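Local coordinates for 6-O-methylguanine DNA methyltransferase (PDB 2B6C), which probably takes part in the repair of alkylated DNA, as an all-helical protein of the AlkD-like family, at residues K24-F29 and K101-S106; Q43-S48 and A75-L80; F174-I179 and P205-E210. All blocks are in the same frame, centred on the assembly; numbering follows the deposited sequence. Where two conformers were deposited one is given.

Interaction 1: K24-F29 and K101-S106; sequences KHQFVF and KAWWDS
Q26 lays its amide nitrogen on the indole of W103. NE2 sits 3.1 Å above the ring plane of W103, over its centre. The two side chains cross at about a right angle, and the amide plane is turned 59° from the ring. Q26 CG lies between the backbone N and the carbonyl carbon (chi1 61°), and the extended chain beyond it carries the amide out over the indole. The same NE2 is hydrogen-bonded to M23 O, which helps hold the amide in place.

F27 meets W103 as an offset edge-to-face pair. Its edge turns toward the indole face, with 6.0 Å between the F27 ring centroid and that of the W103 five-membered ring and 63° between the planes. F27 CE1 also touches W103 CB at 3.5 Å, with CB at the edge of the phenyl ring.

The contact joins a loop to a helix start in an all-helical, probably HEAT-like fold. K24 is the C-prime residue of the Schellman motif ending helix 13-22. W103 is the N-cap of helix 104-120.

F27 CE2 reaches K101 O at 3.7 Å. R69 makes a cation-pi contact with F27, a hydrogen bond to K101 O and a salt bridge to D105 OD1. Y73 OH bonds D105 OD2. K24 CG adds a looser contact with W103 CZ2 at 4.2 Å.

Interaction 2: Q43-S48 and A75-L80; sequences QLLKES and AIDLAL
The S48 hydroxyl, whose CB packs on L78, is gripped twice. OG donates to L45 O, one turn back in its own helix, at 2.6 Å. The angle at that carbonyl oxygen is 129°, and the hydroxyl oxygen is tilted out of the carbonyl plane. N82 ND2 is also hydrogen-bonded to S48 OG and, besides, to L78 O. N82 thus ties S48 to the backbone of the other helix.

This is helix-to-helix packing in an all-helical fold, probably of the HEAT-like kind known from AlkD relatives. Helix 34-48 packs on helix 69-81. The axes of the two short segments approach to 9.8 Å, and their directions differ by 40°. The nearest CA pair is L45 and L78.

The CD2 methyl of L78 makes most of the contact. L78 CG is anti to the carbonyl carbon and beside the backbone N (chi1 -73°). From CG, the CD2 methyl reaches across to the opposite helix. It meets L45 CD2 at 3.6 Å and also S48 OG at 3.8 Å. The L44 side chain makes a looser apolar contact with the same methyl. I60 and Y63 of helix 53-65, together with W51, also touch L78.

The L45 side chain crosses both L78 and D77 obliquely. Both its methyls face the first side-chain carbon of D77 from the same side: L45 CD2 lies 3.9 Å from D77 CB, and L45 CD1 4.0 Å from the same atom. D77 OD2 forms a salt bridge with R37. The tightest carbon pair between the segments is S48 CB to L78 CD2, at 3.5 Å.

Interaction 3: F174-I179 and P205-E210; sequences FIQKAI and PLAQRE
K177 and E210 meet at a slant and join in a salt bridge. The bond from K177 NZ to E210 OE1 is 2.7 Å long. NZ comes from above the carboxylate, 48° out of its plane. The contact packs helix 173-186 against helix 205-211 in the C-terminal part of this all-helical, probably HEAT-like fold. The segment axes come within 8.0 Å and run roughly in the same direction, 28° apart. Q176 and A207 are the nearest CA pair, at 5.4 Å.

K177 starts out pointing away from the other helix. A bend at chi2 (-74°) and another at chi4 belong to the path that brings its amine back to E210. The E210 chain is also bent at chi2. Its other oxygen, OE2, forms a salt bridge with R184, so the carboxylate has two basic partners. They would probably help keep it ionised. A sulfate, probably from the crystallisation liquor, lies about 5 Å from the E210 side chain.

The L206 side chain starts out toward helix 173-186, its CG anti to the backbone N. In the conformer given, L206 CD2 lies 3.6 Å from K177 N, against the backbone. A207 is the small residue at the closest CA approach. I179 CG2 touches A207 CB at 3.9 Å.

The Q176 side chain also starts out toward the other helix. Both ends of its amide are bonded: NE2 to T170 O, and OE1 to S204 OG. The same S204 OG is bonded to A207 N at the start of helix 205-211. Q176 OE1 meets A207 CB at 3.6 Å.

Interaction 1 links the other two. Its centre is about 20 Å from that of interaction 2 and about 21 Å from that of interaction 3. S106 O packs on I76 CD1 of interaction 2 at 3.6 Å. F174 of interaction 3 meets both tryptophans of interaction 1: F174 CE2 lies 3.6 Å from W104 CD1, and the F174 and W103 rings meet edge-to-face. Interactions 2 and 3 do not touch. They lie on opposite sides of the chain's centre, with nearest atoms about 15 Å apart. Along the chain, the segments of interaction 2 fall between those of interaction 1, and interaction 3 follows.

Interaction 1: K24-F29 and K101-S106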
loop_
_atom_site.group_PDB
_atom_site.type_symbol
_atom_site.label_atom_id
_atom_site.label_comp_id
_atom_site.label_asym_id
_atom_site.label_seq_id
_atom_site.Cartn_x
_atom_site.Cartn_y
_atom_site.Cartn_z
ATOM N N LYS B 24 -16.454 -24.562 16.800
ATOM C CA LYS B 24 -17.290 -25.768 16.888
ATOM C C LYS B 24 -16.600 -27.055 16.394
ATOM O O LYS B 24 -17.253 -27.910 15.771
ATOM C CB LYS B 24 -18.668 -25.598 16.194
ATOM C CG LYS B 24 -19.448 -24.323 16.534
ATOM C CD LYS B 24 -20.662 -24.646 17.379
ATOM C CE LYS B 24 -21.596 -23.461 17.400
ATOM N NZ LYS B 24 -23.041 -23.808 17.412
ATOM N N HIS B 25 -15.299 -27.181 16.674
ATOM C CA HIS B 25 -14.551 -28.443 16.485
ATOM C C HIS B 25 -14.573 -28.980 15.077
ATOM O O HIS B 25 -14.555 -30.195 14.883
ATOM C CB HIS B 25 -15.087 -29.560 17.411
ATOM C CG HIS B 25 -15.020 -29.215 18.857
ATOM N ND1 HIS B 25 -13.834 -29.201 19.566
ATOM C CD2 HIS B 25 -15.990 -28.843 19.723
ATOM C CE1 HIS B 25 -14.086 -28.862 20.817
ATOM N NE2 HIS B 25 -15.387 -28.639 20.937
ATOM N N GLN B 26 -14.593 -28.116 14.085
ATOM C CA GLN B 26 -14.625 -28.617 12.719
ATOM C C GLN B 26 -13.344 -28.311 11.937
ATOM O O GLN B 26 -13.242 -28.689 10.799
ATOM C CB GLN B 26 -15.837 -28.056 11.990
ATOM C CG GLN B 26 -15.830 -26.552 11.882
ATOM C CD GLN B 26 -17.167 -26.049 11.398
ATOM O OE1 GLN B 26 -17.693 -26.503 10.365
ATOM N NE2 GLN B 26 -17.726 -25.113 12.130
ATOM N N PHE B 27 -12.396 -27.622 12.569
ATOM C CA PHE B 27 -11.089 -27.363 11.985
ATOM C C PHE B 27 -10.053 -27.852 12.940
ATOM O O PHE B 27 -10.275 -27.850 14.160
ATOM C CB PHE B 27 -10.853 -25.864 11.741
ATOM C CG PHE B 27 -11.856 -25.243 10.813
ATOM C CD1 PHE B 27 -12.859 -24.417 11.315
ATOM C CD2 PHE B 27 -11.791 -25.483 9.427
ATOM C CE1 PHE B 27 -13.828 -23.837 10.452
ATOM C CE2 PHE B 27 -12.756 -24.934 8.557
ATOM C CZ PHE B 27 -13.792 -24.117 9.083
ATOM N N VAL B 28 -8.896 -28.221 12.392
ATOM C CA VAL B 28 -7.699 -28.469 13.191
ATOM C C VAL B 28 -6.965 -27.110 13.351
ATOM O O VAL B 28 -6.780 -26.374 12.363
ATOM C CB VAL B 28 -6.812 -29.605 12.555
ATOM C CG1 VAL B 28 -5.543 -29.923 13.403
ATOM C CG2 VAL B 28 -7.631 -30.871 12.385
ATOM N N PHE B 29 -6.566 -26.773 14.582
ATOM C CA PHE B 29 -5.777 -25.570 14.832
ATOM C C PHE B 29 -4.358 -25.897 15.264
ATOM O O PHE B 29 -4.113 -26.954 15.891
ATOM C CB PHE B 29 -6.439 -24.686 15.910
ATOM C CG PHE B 29 -7.526 -23.792 15.364
ATOM C CD1 PHE B 29 -8.812 -24.288 15.164
ATOM C CD2 PHE B 29 -7.247 -22.467 15.016
ATOM C CE1 PHE B 29 -9.845 -23.440 14.612
ATOM C CE2 PHE B 29 -8.245 -21.623 14.486
ATOM C CZ PHE B 29 -9.545 -22.112 14.309
ATOM N N LYS B 101 -13.364 -24.859 2.749
ATOM C CA LYS B 101 -13.043 -24.797 4.172
ATOM C C LYS B 101 -13.795 -23.594 4.820
ATOM O O LYS B 101 -13.214 -22.813 5.568
ATOM C CB LYS B 101 -11.521 -24.684 4.399
ATOM C CG LYS B 101 -10.691 -25.639 3.545
ATOM C CD LYS B 101 -9.244 -25.634 3.993
ATOM C CE LYS B 101 -8.452 -26.845 3.537
ATOM N NZ LYS B 101 -7.199 -26.908 4.338
ATOM N N ALA B 102 -15.069 -23.472 4.499
ATOM C CA ALA B 102 -15.844 -22.285 4.796
ATOM C C ALA B 102 -16.471 -22.299 6.170
ATOM O O ALA B 102 -17.134 -23.288 6.569
ATOM C CB ALA B 102 -16.941 -22.089 3.744
ATOM N N TRP B 103 -16.286 -21.179 6.869
ATOM C CA TRP B 103 -16.993 -20.907 8.116
ATOM C C TRP B 103 -16.918 -19.383 8.231
ATOM O O TRP B 103 -16.274 -18.759 7.395
ATOM C CB TRP B 103 -16.297 -21.606 9.296
ATOM C CG TRP B 103 -17.078 -21.624 10.588
ATOM C CD1 TRP B 103 -16.692 -21.100 11.790
ATOM C CD2 TRP B 103 -18.371 -22.228 10.804
ATOM N NE1 TRP B 103 -17.665 -21.342 12.747
ATOM C CE2 TRP B 103 -18.690 -22.052 12.170
ATOM C CE3 TRP B 103 -19.267 -22.935 9.980
ATOM C CZ2 TRP B 103 -19.879 -22.524 12.728
ATOM C CZ3 TRP B 103 -20.461 -23.418 10.551
ATOM C CH2 TRP B 103 -20.749 -23.192 11.904
ATOM N N TRP B 104 -17.523 -18.763 9.243
ATOM C CA TRP B 104 -17.596 -17.286 9.206
ATOM C C TRP B 104 -16.195 -16.643 9.263
ATOM O O TRP B 104 -15.980 -15.548 8.759
ATOM C CB TRP B 104 -18.511 -16.753 10.325
ATOM C CG TRP B 104 -17.992 -17.064 11.725
ATOM C CD1 TRP B 104 -18.389 -18.103 12.544
ATOM C CD2 TRP B 104 -16.986 -16.348 12.447
ATOM N NE1 TRP B 104 -17.688 -18.066 13.729
ATOM C CE2 TRP B 104 -16.822 -17.006 13.700
ATOM C CE3 TRP B 104 -16.223 -15.187 12.181
ATOM C CZ2 TRP B 104 -15.925 -16.558 14.669
ATOM C CZ3 TRP B 104 -15.300 -14.760 13.138
ATOM C CH2 TRP B 104 -15.169 -15.442 14.373
ATOM N N ASP B 105 -15.234 -17.337 9.873
ATOM C CA ASP B 105 -13.903 -16.795 10.051
ATOM C C ASP B 105 -13.155 -16.620 8.708
ATOM O O ASP B 105 -12.592 -15.541 8.450
ATOM C CB ASP B 105 -13.100 -17.605 11.093
ATOM C CG ASP B 105 -12.917 -19.078 10.718
ATOM O OD1 ASP B 105 -13.774 -19.650 10.024
ATOM O OD2 ASP B 105 -11.892 -19.689 11.131
ATOM N N SER B 106 -13.154 -17.652 7.864
ATOM C CA SER B 106 -12.530 -17.534 6.528
ATOM C C SER B 106 -13.344 -16.718 5.523
ATOM O O SER B 106 -12.784 -15.981 4.740
ATOM C CB SER B 106 -12.211 -18.908 5.912
ATOM O OG SER B 106 -13.404 -19.609 5.579
#

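Interaction 2: Q43-S48 and A75-L80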
loop_
_atom_site.group_PDB
_atom_site.type_symbol
_atom_site.label_atom_id
_atom_site.label_comp_id
_atom_site.label_asym_id
_atom_site.label_seq_id
_atom_site.Cartn_x
_atom_site.Cartn_y
_atom_site.Cartn_z
ATOM N N GLN B 43 7.316 -11.306 7.944
ATOM C CA GLN B 43 8.352 -11.347 6.930
ATOM C C GLN B 43 7.922 -12.119 5.685
ATOM O O GLN B 43 8.265 -11.721 4.592
ATOM C CB GLN B 43 9.709 -11.824 7.472
ATOM C CG GLN B 43 10.352 -10.901 8.536
ATOM C CD GLN B 43 10.361 -9.406 8.178
ATOM O OE1 GLN B 43 9.734 -8.592 8.861
ATOM N NE2 GLN B 43 11.073 -9.049 7.113
ATOM N N LEU B 44 7.138 -13.181 5.832
ATOM C CA LEU B 44 6.623 -13.859 4.660
ATOM C C LEU B 44 5.714 -12.926 3.858
ATOM O O LEU B 44 5.766 -12.916 2.620
ATOM C CB LEU B 44 5.873 -15.164 5.053
ATOM C CG LEU B 44 5.083 -15.846 3.936
ATOM C CD1 LEU B 44 6.007 -16.713 3.117
ATOM C CD2 LEU B 44 4.006 -16.665 4.588
ATOM N N LEU B 45 4.874 -12.151 4.551
ATOM C CA LEU B 45 3.970 -11.246 3.861
ATOM C C LEU B 45 4.780 -10.173 3.117
ATOM O O LEU B 45 4.429 -9.796 2.007
ATOM C CB LEU B 45 2.930 -10.636 4.820
ATOM C CG LEU B 45 1.959 -11.676 5.424
ATOM C CD1 LEU B 45 1.024 -11.014 6.437
ATOM C CD2 LEU B 45 1.130 -12.396 4.376
ATOM N N LYS B 46 5.851 -9.692 3.743
ATOM C CA LYS B 46 6.724 -8.699 3.125
ATOM C C LYS B 46 7.351 -9.221 1.826
ATOM O O LYS B 46 7.346 -8.536 0.816
ATOM C CB LYS B 46 7.802 -8.244 4.117
ATOM C CG LYS B 46 8.957 -7.439 3.510
ATOM C CD LYS B 46 10.067 -7.151 4.541
ATOM C CE LYS B 46 9.613 -6.204 5.632
ATOM N NZ LYS B 46 10.763 -5.598 6.379
ATOM N N GLU B 47 7.905 -10.433 1.844
ATOM C CA GLU B 47 8.585 -10.933 0.648
ATOM C C GLU B 47 7.605 -11.350 -0.453
ATOM O O GLU B 47 7.977 -11.394 -1.612
ATOM C CB GLU B 47 9.630 -12.028 0.976
ATOM C CG GLU B 47 9.241 -13.473 0.664
ATOM C CD GLU B 47 10.445 -14.402 0.501
ATOM O OE1 GLU B 47 11.556 -14.015 0.933
ATOM O OE2 GLU B 47 10.282 -15.517 -0.056
ATOM N N SER B 48 6.353 -11.618 -0.076
ATOM C CA SER B 48 5.335 -12.054 -1.025
ATOM C C SER B 48 5.084 -11.018 -2.136
ATOM O O SER B 48 4.791 -11.390 -3.257
ATOM C CB SER B 48 4.036 -12.387 -0.308
ATOM O OG SER B 48 3.355 -11.187 0.060
ATOM N N ALA B 75 -2.932 -17.753 4.042
ATOM C CA ALA B 75 -3.322 -17.629 2.637
ATOM C C ALA B 75 -4.106 -16.338 2.305
ATOM O O ALA B 75 -3.802 -15.645 1.322
ATOM C CB ALA B 75 -4.111 -18.860 2.164
ATOM N N ILE B 76 -5.117 -16.036 3.104
ATOM C CA ILE B 76 -5.976 -14.862 2.837
ATOM C C ILE B 76 -5.194 -13.561 3.085
ATOM O O ILE B 76 -5.378 -12.571 2.357
ATOM C CB ILE B 76 -7.309 -14.904 3.642
ATOM C CG1 ILE B 76 -8.041 -16.214 3.314
ATOM C CG2 ILE B 76 -8.181 -13.679 3.263
ATOM C CD1 ILE B 76 -9.281 -16.591 4.189
ATOM N N ASP B 77 -4.292 -13.573 4.076
ATOM C CA ASP B 77 -3.391 -12.424 4.309
ATOM C C ASP B 77 -2.469 -12.203 3.102
ATOM O O ASP B 77 -2.189 -11.079 2.748
ATOM C CB ASP B 77 -2.536 -12.595 5.588
ATOM C CG ASP B 77 -3.278 -12.209 6.855
ATOM O OD1 ASP B 77 -4.371 -11.574 6.785
ATOM O OD2 ASP B 77 -2.764 -12.555 7.944
ATOM N N LEU B 78 -2.005 -13.280 2.477
ATOM C CA LEU B 78 -1.189 -13.142 1.266
ATOM C C LEU B 78 -1.943 -12.423 0.139
ATOM O O LEU B 78 -1.382 -11.562 -0.565
ATOM C CB LEU B 78 -0.676 -14.499 0.755
ATOM C CG LEU B 78 0.438 -15.111 1.603
ATOM C CD1 LEU B 78 0.628 -16.584 1.238
ATOM C CD2 LEU B 78 1.751 -14.361 1.379
ATOM N N ALA B 79 -3.208 -12.782 -0.007
ATOM C CA ALA B 79 -4.079 -12.180 -0.981
ATOM C C ALA B 79 -4.384 -10.739 -0.592
ATOM O O ALA B 79 -4.265 -9.823 -1.407
ATOM C CB ALA B 79 -5.379 -13.020 -1.122
ATOM N N LEU B 80 -4.759 -10.529 0.661
ATOM C CA LEU B 80 -5.047 -9.183 1.154
ATOM C C LEU B 80 -3.866 -8.205 0.995
ATOM O O LEU B 80 -4.043 -7.065 0.587
ATOM C CB LEU B 80 -5.420 -9.251 2.626
ATOM C CG LEU B 80 -6.892 -9.286 2.952
ATOM C CD1 LEU B 80 -7.007 -9.901 4.351
ATOM C CD2 LEU B 80 -7.387 -7.815 2.915
#

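Interaction 3: F174-I179 and P205-E210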
loop_
_atom_site.group_PDB
_atom_site.type_symbol
_atom_site.label_atom_id
_atom_site.label_comp_id
_atom_site.label_asym_id
_atom_site.label_seq_id
_atom_site.Cartn_x
_atom_site.Cartn_y
_atom_site.Cartn_z
ATOM N N PHE B 174 -26.301 -17.307 9.597
ATOM C CA PHE B 174 -25.178 -16.555 9.028
ATOM C C PHE B 174 -25.630 -15.623 7.906
ATOM O O PHE B 174 -24.905 -14.716 7.511
ATOM C CB PHE B 174 -24.085 -17.487 8.531
ATOM C CG PHE B 174 -23.361 -18.210 9.639
ATOM C CD1 PHE B 174 -23.590 -19.564 9.863
ATOM C CD2 PHE B 174 -22.448 -17.535 10.460
ATOM C CE1 PHE B 174 -22.908 -20.236 10.897
ATOM C CE2 PHE B 174 -21.780 -18.208 11.488
ATOM C CZ PHE B 174 -22.011 -19.554 11.700
ATOM N N ILE B 175 -26.821 -15.869 7.377
ATOM C CA ILE B 175 -27.373 -14.971 6.379
ATOM C C ILE B 175 -28.120 -13.821 7.062
ATOM O O ILE B 175 -27.905 -12.650 6.723
ATOM C CB ILE B 175 -28.231 -15.743 5.335
ATOM C CG1 ILE B 175 -27.331 -16.515 4.365
ATOM C CG2 ILE B 175 -29.183 -14.802 4.634
ATOM C CD1 ILE B 175 -26.531 -15.630 3.370
ATOM N N GLN B 176 -28.936 -14.121 8.069
ATOM C CA GLN B 176 -29.701 -13.052 8.711
ATOM C C GLN B 176 -28.752 -12.075 9.442
ATOM O O GLN B 176 -28.962 -10.858 9.419
ATOM C CB GLN B 176 -30.788 -13.616 9.640
ATOM C CG GLN B 176 -31.953 -14.301 8.890
ATOM C CD GLN B 176 -32.576 -13.356 7.904
ATOM O OE1 GLN B 176 -32.725 -12.186 8.206
ATOM N NE2 GLN B 176 -32.898 -13.830 6.713
ATOM N N LYS B 177 -27.717 -12.630 10.072
ATOM C CA LYS B 177 -26.645 -11.875 10.685
ATOM C C LYS B 177 -25.978 -10.945 9.680
ATOM O O LYS B 177 -25.708 -9.793 9.998
ATOM C CB LYS B 177 -25.596 -12.834 11.203
ATOM C CG LYS B 177 -25.246 -12.627 12.654
ATOM C CD LYS B 177 -24.406 -11.397 12.812
ATOM C CE LYS B 177 -23.700 -11.428 14.120
ATOM N NZ LYS B 177 -24.050 -10.208 14.934
ATOM N N ALA B 178 -25.724 -11.448 8.470
ATOM C CA ALA B 178 -25.114 -10.676 7.390
ATOM C C ALA B 178 -26.030 -9.539 6.919
ATOM O O ALA B 178 -25.560 -8.435 6.627
ATOM C CB ALA B 178 -24.736 -11.585 6.228
ATOM N N ILE B 179 -27.333 -9.792 6.886
ATOM C CA ILE B 179 -28.299 -8.730 6.567
ATOM C C ILE B 179 -28.265 -7.626 7.632
ATOM O O ILE B 179 -28.199 -6.446 7.284
ATOM C CB ILE B 179 -29.754 -9.249 6.404
ATOM C CG1 ILE B 179 -29.856 -10.176 5.199
ATOM C CG2 ILE B 179 -30.792 -8.068 6.291
ATOM C CD1 ILE B 179 -31.211 -10.886 5.147
ATOM N N PRO B 205 -36.495 -10.899 13.059
ATOM C CA PRO B 205 -36.173 -10.234 14.336
ATOM C C PRO B 205 -34.649 -10.001 14.526
ATOM O O PRO B 205 -34.253 -8.919 14.984
ATOM C CB PRO B 205 -36.705 -11.221 15.397
ATOM C CG PRO B 205 -37.840 -11.886 14.729
ATOM C CD PRO B 205 -37.423 -12.035 13.260
ATOM N N LEU B 206 -33.811 -10.987 14.179
ATOM C CA LEU B 206 -32.370 -10.807 14.360
ATOM C C LEU B 206 -31.809 -9.698 13.455
ATOM O O LEU B 206 -31.038 -8.865 13.929
ATOM C CB LEU B 206 -31.587 -12.119 14.182
ATOM C CG LEU B 206 -30.089 -11.949 14.450
ATOM C CD1 LEU B 206 -29.481 -13.097 15.276
ATOM C CD2 LEU B 206 -29.355 -11.737 13.127
ATOM N N ALA B 207 -32.196 -9.690 12.177
ATOM C CA ALA B 207 -31.718 -8.674 11.229
ATOM C C ALA B 207 -32.202 -7.278 11.638
ATOM O O ALA B 207 -31.475 -6.309 11.525
ATOM C CB ALA B 207 -32.164 -9.014 9.776
ATOM N N GLN B 208 -33.433 -7.202 12.120
ATOM C CA GLN B 208 -34.051 -5.955 12.566
ATOM C C GLN B 208 -33.347 -5.418 13.818
ATOM O O GLN B 208 -33.049 -4.235 13.895
ATOM C CB GLN B 208 -35.547 -6.191 12.827
ATOM C CG GLN B 208 -36.347 -4.982 13.394
ATOM C CD GLN B 208 -36.712 -3.974 12.305
ATOM O OE1 GLN B 208 -36.730 -4.307 11.111
ATOM N NE2 GLN B 208 -36.994 -2.735 12.707
ATOM N N ARG B 209 -33.091 -6.283 14.802
ATOM C CA ARG B 209 -32.336 -5.880 15.989
ATOM C C ARG B 209 -30.944 -5.361 15.607
ATOM O O ARG B 209 -30.574 -4.246 15.956
ATOM C CB ARG B 209 -32.270 -7.020 17.025
ATOM C CG ARG B 209 -31.550 -6.649 18.331
ATOM C CD ARG B 209 -32.433 -5.911 19.338
ATOM N NE ARG B 209 -31.603 -5.557 20.479
ATOM C CZ ARG B 209 -31.391 -6.330 21.543
ATOM N NH1 ARG B 209 -30.591 -5.892 22.519
ATOM N NH2 ARG B 209 -31.998 -7.509 21.665
ATOM N N GLU B 210 -30.207 -6.156 14.842
ATOM C CA GLU B 210 -28.851 -5.804 14.407
ATOM C C GLU B 210 -28.795 -4.502 13.579
ATOM O O GLU B 210 -28.027 -3.610 13.897
ATOM C CB GLU B 210 -28.246 -6.973 13.646
ATOM C CG GLU B 210 -26.766 -6.840 13.324
ATOM C CD GLU B 210 -25.908 -7.351 14.439
ATOM O OE1 GLU B 210 -26.178 -8.479 14.934
ATOM O OE2 GLU B 210 -24.966 -6.614 14.821
#